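Long-range contacts in DNA mismatch repair protein MLH3 (Saccharomyces cerevisiae S288C, PDB 6RMN), which takes part in DNA mismatch repair, correcting insertion-deletion loops as a component of the MutLbeta heterodimer: residues D52-L57 with P222-H227; V46-C51 with V198-E203. One frame throughout, in Å; residues are numbered along the deposited sequence.

Interaction 1: residues D52-L57 with P222-H227; sequences DERIRL and PFECAH. With ZN (zinc ion), chain D; ZN (zinc ion), chain C.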
# COMPACT_ATOMS: atom_id res chain seq x y z
N ASP B 52 5.31 -7.43 13.03
CA ASP B 52 4.93 -7.20 14.41
C ASP B 52 5.89 -7.87 15.40
O ASP B 52 6.34 -7.23 16.36
CB ASP B 52 3.47 -7.65 14.65
CG ASP B 52 2.82 -7.04 15.88
OD1 ASP B 52 3.29 -5.95 16.34
OD2 ASP B 52 1.84 -7.62 16.38
N GLU B 53 6.24 -9.15 15.13
CA GLU B 53 7.19 -9.96 15.92
C GLU B 53 8.57 -9.28 15.99
O GLU B 53 9.16 -9.25 17.06
CB GLU B 53 7.30 -11.37 15.33
CG GLU B 53 8.19 -12.33 16.08
CD GLU B 53 8.23 -13.67 15.38
OE1 GLU B 53 7.21 -14.39 15.43
OE2 GLU B 53 9.26 -13.97 14.74
N ARG B 54 9.04 -8.71 14.86
CA ARG B 54 10.30 -7.99 14.76
C ARG B 54 10.33 -6.74 15.66
O ARG B 54 11.31 -6.53 16.39
CB ARG B 54 10.60 -7.59 13.31
CG ARG B 54 11.95 -6.90 13.15
CD ARG B 54 13.03 -7.95 13.23
NE ARG B 54 13.98 -7.69 14.29
CZ ARG B 54 15.03 -8.46 14.53
NH1 ARG B 54 15.26 -9.55 13.80
NH2 ARG B 54 15.87 -8.15 15.51
N ILE B 55 9.29 -5.90 15.56
CA ILE B 55 9.13 -4.68 16.34
C ILE B 55 9.14 -5.05 17.83
O ILE B 55 9.79 -4.37 18.63
CB ILE B 55 7.82 -3.90 15.96
CG1 ILE B 55 7.83 -3.44 14.48
CG2 ILE B 55 7.57 -2.70 16.91
CD1 ILE B 55 6.45 -3.24 13.86
N ARG B 56 8.39 -6.11 18.18
CA ARG B 56 8.23 -6.58 19.55
C ARG B 56 9.51 -7.12 20.15
O ARG B 56 9.78 -6.84 21.31
CB ARG B 56 7.08 -7.59 19.64
CG ARG B 56 5.72 -6.93 19.61
CD ARG B 56 4.59 -7.94 19.69
NE ARG B 56 3.27 -7.31 19.56
CZ ARG B 56 2.58 -6.79 20.57
NH1 ARG B 56 3.05 -6.83 21.80
NH2 ARG B 56 1.40 -6.23 20.35
N LEU B 57 10.32 -7.84 19.34
CA LEU B 57 11.61 -8.41 19.75
C LEU B 57 12.61 -7.32 20.08
O LEU B 57 13.20 -7.35 21.16
CB LEU B 57 12.19 -9.37 18.69
CG LEU B 57 13.54 -9.99 19.07
CD1 LEU B 57 13.38 -11.08 20.14
CD2 LEU B 57 14.26 -10.49 17.86
N PRO B 222 14.98 -4.76 9.99
CA PRO B 222 13.58 -4.98 9.58
C PRO B 222 13.33 -6.10 8.56
O PRO B 222 12.17 -6.35 8.21
CB PRO B 222 13.15 -3.63 9.00
CG PRO B 222 14.40 -2.97 8.57
CD PRO B 222 15.55 -3.55 9.36
N PHE B 223 14.40 -6.76 8.09
CA PHE B 223 14.33 -7.73 6.99
C PHE B 223 14.07 -9.17 7.38
O PHE B 223 13.86 -10.01 6.50
CB PHE B 223 15.59 -7.61 6.14
CG PHE B 223 15.78 -6.17 5.71
CD1 PHE B 223 14.85 -5.55 4.88
CD2 PHE B 223 16.86 -5.43 6.17
CE1 PHE B 223 15.02 -4.21 4.50
CE2 PHE B 223 17.04 -4.11 5.77
CZ PHE B 223 16.11 -3.50 4.95
N GLU B 224 13.98 -9.46 8.68
CA GLU B 224 13.65 -10.81 9.13
C GLU B 224 12.83 -10.79 10.40
O GLU B 224 12.83 -9.79 11.09
CB GLU B 224 14.89 -11.74 9.24
CG GLU B 224 15.97 -11.34 10.22
CD GLU B 224 17.30 -12.05 10.02
OE1 GLU B 224 17.83 -12.04 8.89
OE2 GLU B 224 17.82 -12.61 11.01
N CYS B 225 12.09 -11.88 10.68
CA CYS B 225 11.31 -12.05 11.91
C CYS B 225 12.29 -12.36 13.07
O CYS B 225 13.51 -12.40 12.85
CB CYS B 225 10.29 -13.18 11.73
SG CYS B 225 11.02 -14.84 11.71
N ALA B 226 11.76 -12.64 14.28
CA ALA B 226 12.60 -12.98 15.43
C ALA B 226 13.45 -14.25 15.20
O ALA B 226 14.58 -14.28 15.68
CB ALA B 226 11.76 -13.14 16.69
N HIS B 227 12.94 -15.25 14.43
CA HIS B 227 13.58 -16.54 14.13
C HIS B 227 14.41 -16.56 12.84
O HIS B 227 14.69 -17.64 12.31
CB HIS B 227 12.52 -17.67 14.13
CG HIS B 227 11.57 -17.59 15.29
ND1 HIS B 227 10.45 -16.77 15.25
CD2 HIS B 227 11.64 -18.17 16.51
CE1 HIS B 227 9.88 -16.89 16.43
NE2 HIS B 227 10.56 -17.72 17.23
ZN ZN D . 9.60 -15.84 13.40
ZN ZN C . 6.19 -16.01 14.96

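Interaction 2: residues V46-C51 with V198-E203; sequences VDQHAC and VMFGDE. With ZN (zinc ion), chain C.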
# COMPACT_ATOMS: atom_id res chain seq x y z
N VAL B 46 4.78 -7.35 2.82
CA VAL B 46 5.34 -7.56 4.15
C VAL B 46 4.45 -8.55 4.91
O VAL B 46 3.23 -8.36 4.96
CB VAL B 46 5.49 -6.21 4.91
CG1 VAL B 46 6.10 -6.41 6.30
CG2 VAL B 46 6.30 -5.19 4.11
N ASP B 47 5.06 -9.60 5.52
CA ASP B 47 4.36 -10.56 6.37
C ASP B 47 3.93 -9.76 7.63
O ASP B 47 4.79 -9.18 8.31
CB ASP B 47 5.33 -11.70 6.74
CG ASP B 47 4.80 -12.81 7.66
OD1 ASP B 47 3.93 -12.52 8.51
OD2 ASP B 47 5.30 -13.95 7.56
N GLN B 48 2.61 -9.66 7.91
CA GLN B 48 2.14 -8.86 9.06
C GLN B 48 2.56 -9.43 10.43
O GLN B 48 2.72 -8.67 11.39
CB GLN B 48 0.62 -8.62 9.02
CG GLN B 48 -0.23 -9.85 9.35
CD GLN B 48 -1.65 -9.71 8.92
OE1 GLN B 48 -1.97 -9.08 7.91
NE2 GLN B 48 -2.55 -10.30 9.68
N HIS B 49 2.74 -10.75 10.51
CA HIS B 49 3.16 -11.41 11.74
C HIS B 49 4.65 -11.15 12.01
O HIS B 49 5.00 -10.69 13.10
CB HIS B 49 2.83 -12.91 11.71
CG HIS B 49 3.38 -13.64 12.89
ND1 HIS B 49 2.82 -13.51 14.14
CD2 HIS B 49 4.47 -14.43 12.98
CE1 HIS B 49 3.55 -14.25 14.94
NE2 HIS B 49 4.55 -14.83 14.29
N ALA B 50 5.51 -11.39 10.99
CA ALA B 50 6.96 -11.18 11.03
C ALA B 50 7.30 -9.73 11.37
O ALA B 50 8.20 -9.48 12.17
CB ALA B 50 7.59 -11.57 9.70
N CYS B 51 6.56 -8.79 10.77
CA CYS B 51 6.67 -7.34 10.98
C CYS B 51 6.45 -7.00 12.46
O CYS B 51 7.30 -6.35 13.07
CB CYS B 51 5.66 -6.62 10.09
SG CYS B 51 5.64 -4.83 10.31
N VAL B 198 0.61 -10.07 16.03
CA VAL B 198 -0.61 -10.22 15.24
C VAL B 198 -0.42 -11.48 14.37
O VAL B 198 0.72 -11.80 14.01
CB VAL B 198 -0.93 -8.90 14.46
CG1 VAL B 198 -0.04 -8.68 13.25
CG2 VAL B 198 -2.39 -8.81 14.08
N MET B 199 -1.49 -12.22 14.11
CA MET B 199 -1.42 -13.46 13.34
C MET B 199 -2.00 -13.34 11.92
O MET B 199 -2.69 -12.37 11.60
CB MET B 199 -2.16 -14.59 14.09
CG MET B 199 -1.29 -15.36 15.07
SD MET B 199 -2.18 -16.75 15.83
CE MET B 199 -2.09 -17.98 14.50
N PHE B 200 -1.76 -14.37 11.09
CA PHE B 200 -2.34 -14.51 9.77
C PHE B 200 -3.82 -14.73 10.00
O PHE B 200 -4.20 -15.48 10.92
CB PHE B 200 -1.72 -15.71 9.03
CG PHE B 200 -0.44 -15.42 8.27
CD1 PHE B 200 0.18 -14.18 8.35
CD2 PHE B 200 0.12 -16.38 7.43
CE1 PHE B 200 1.33 -13.91 7.61
CE2 PHE B 200 1.28 -16.11 6.70
CZ PHE B 200 1.88 -14.88 6.80
N GLY B 201 -4.64 -14.00 9.25
CA GLY B 201 -6.09 -14.05 9.38
C GLY B 201 -6.69 -12.88 10.14
O GLY B 201 -7.90 -12.66 10.09
N ASP B 202 -5.84 -12.12 10.87
CA ASP B 202 -6.25 -10.97 11.66
C ASP B 202 -6.48 -9.72 10.79
O ASP B 202 -5.69 -9.43 9.89
CB ASP B 202 -5.22 -10.67 12.75
CG ASP B 202 -5.13 -11.68 13.88
OD1 ASP B 202 -5.91 -12.67 13.87
OD2 ASP B 202 -4.29 -11.48 14.79
N GLU B 203 -7.55 -8.97 11.09
CA GLU B 203 -7.93 -7.75 10.37
C GLU B 203 -7.06 -6.58 10.81
O GLU B 203 -6.82 -6.41 12.00
CB GLU B 203 -9.41 -7.38 10.63
CG GLU B 203 -10.42 -8.47 10.32
CD GLU B 203 -10.60 -8.84 8.86
OE1 GLU B 203 -10.96 -10.01 8.59
OE2 GLU B 203 -10.39 -7.96 7.99
ZN ZN C . 6.19 -16.01 14.96

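Interaction 1: residues D52-L57 with P222-H227
The two-zinc site of the C-terminal domain joins Glu53, on helix 48-69, to Cys225, Ala226 and His227 in the loop before strand 232-234. The Glu53 carboxylate bridges both metals. Its OE1 binds the zinc ion of chain C at 2.0 Å, and its OE2 binds the zinc ion of chain D at 2.3 Å. CG of Glu53 is anti to the backbone N (chi1 -177°), and the chain runs out extended beyond it. Cys225 SG holds the chain D zinc at 2.4 Å. His227 ND1 adds a bond to that zinc of 2.2 Å. An atom from the other protein of the assembly completes its four ligands. Ala226 N also donates to Glu53 OE2, at 2.9 Å and bent to 136°. This bond uses the anti lone pair, away from OE1. Together with the two metal bonds it would hold the turn of the carboxylate. One turn along the helix, Leu57 CD2 packs on Ala226 CB at 3.8 Å. Leu57 CD2 also lies over one face of the Arg54 guanidinium, near its rim, and Arg54 is salt-bridged to Glu58. A glutamate bridging two zinc ions, joined by a Cys-x-His loop, is typical of the metal-binding endonuclease site of MutL-family C-terminal domains.

Interaction 2: residues V46-C51 with V198-E203
His49, in the first turn of helix 48-69, meets the backbone of Val198 through the near half of its side chain. Its CB lies 3.3 Å from Val198 O. CG is anti to the backbone N (chi1 174°), and the ring beyond turns its edge to the same oxygen. ND1 donates to Val198 O at 2.7 Å, with a fairly straight angle of 152° and the oxygen in the ring plane. CD2 and CE1 lie on the zinc side of the ring, beside NE2, which binds the zinc ion of chain C at 2.1 Å. Val198 O is thus a second-shell group that, together with the zinc bond of NE2, holds the ring's rotation. Gln48 makes two more bonds to the loop. Its NE2 donates to Met199 O at 2.8 Å and, at a longer 3.3 Å, to Asp202 O. Met199 O also takes Asp202 N of the type II turn, from the opposite face of its carbonyl plane. Asp47 OD1 caps the helix by accepting from the N-H groups of His49 and Ala50. The same OD1 lies 3.1 Å from Phe200 CE1, with carboxylate and ring planes 34° apart. Asp47, Gln48, His49 and Ala50 form the DQHA start of the family's metal-binding motif, here an N-capped helix carrying a zinc-bound histidine.

The two contacts sit side by side, with centres about 11 Å apart. Along the chain the order is 46-51, 52-57, 198-203, 222-227, so their segments alternate. Strand 43-47 leads into helix 48-69, whose first ten residues, nearly three turns, are shared out between the two interactions. The distant loops lie after helices 183-196 and 206-216. They meet the start of this helix, and Asp52 OD2 probably accepts a hydrogen bond from Val198 N. Ala50 also packs on Cys225. The zinc ion of chain C is shared: interaction 1 gives it Glu53, interaction 2 gives it His49, and Cys194 joins them. A residue of the partner protein also binds at the zinc ions, so the site lies at the interface with that chain.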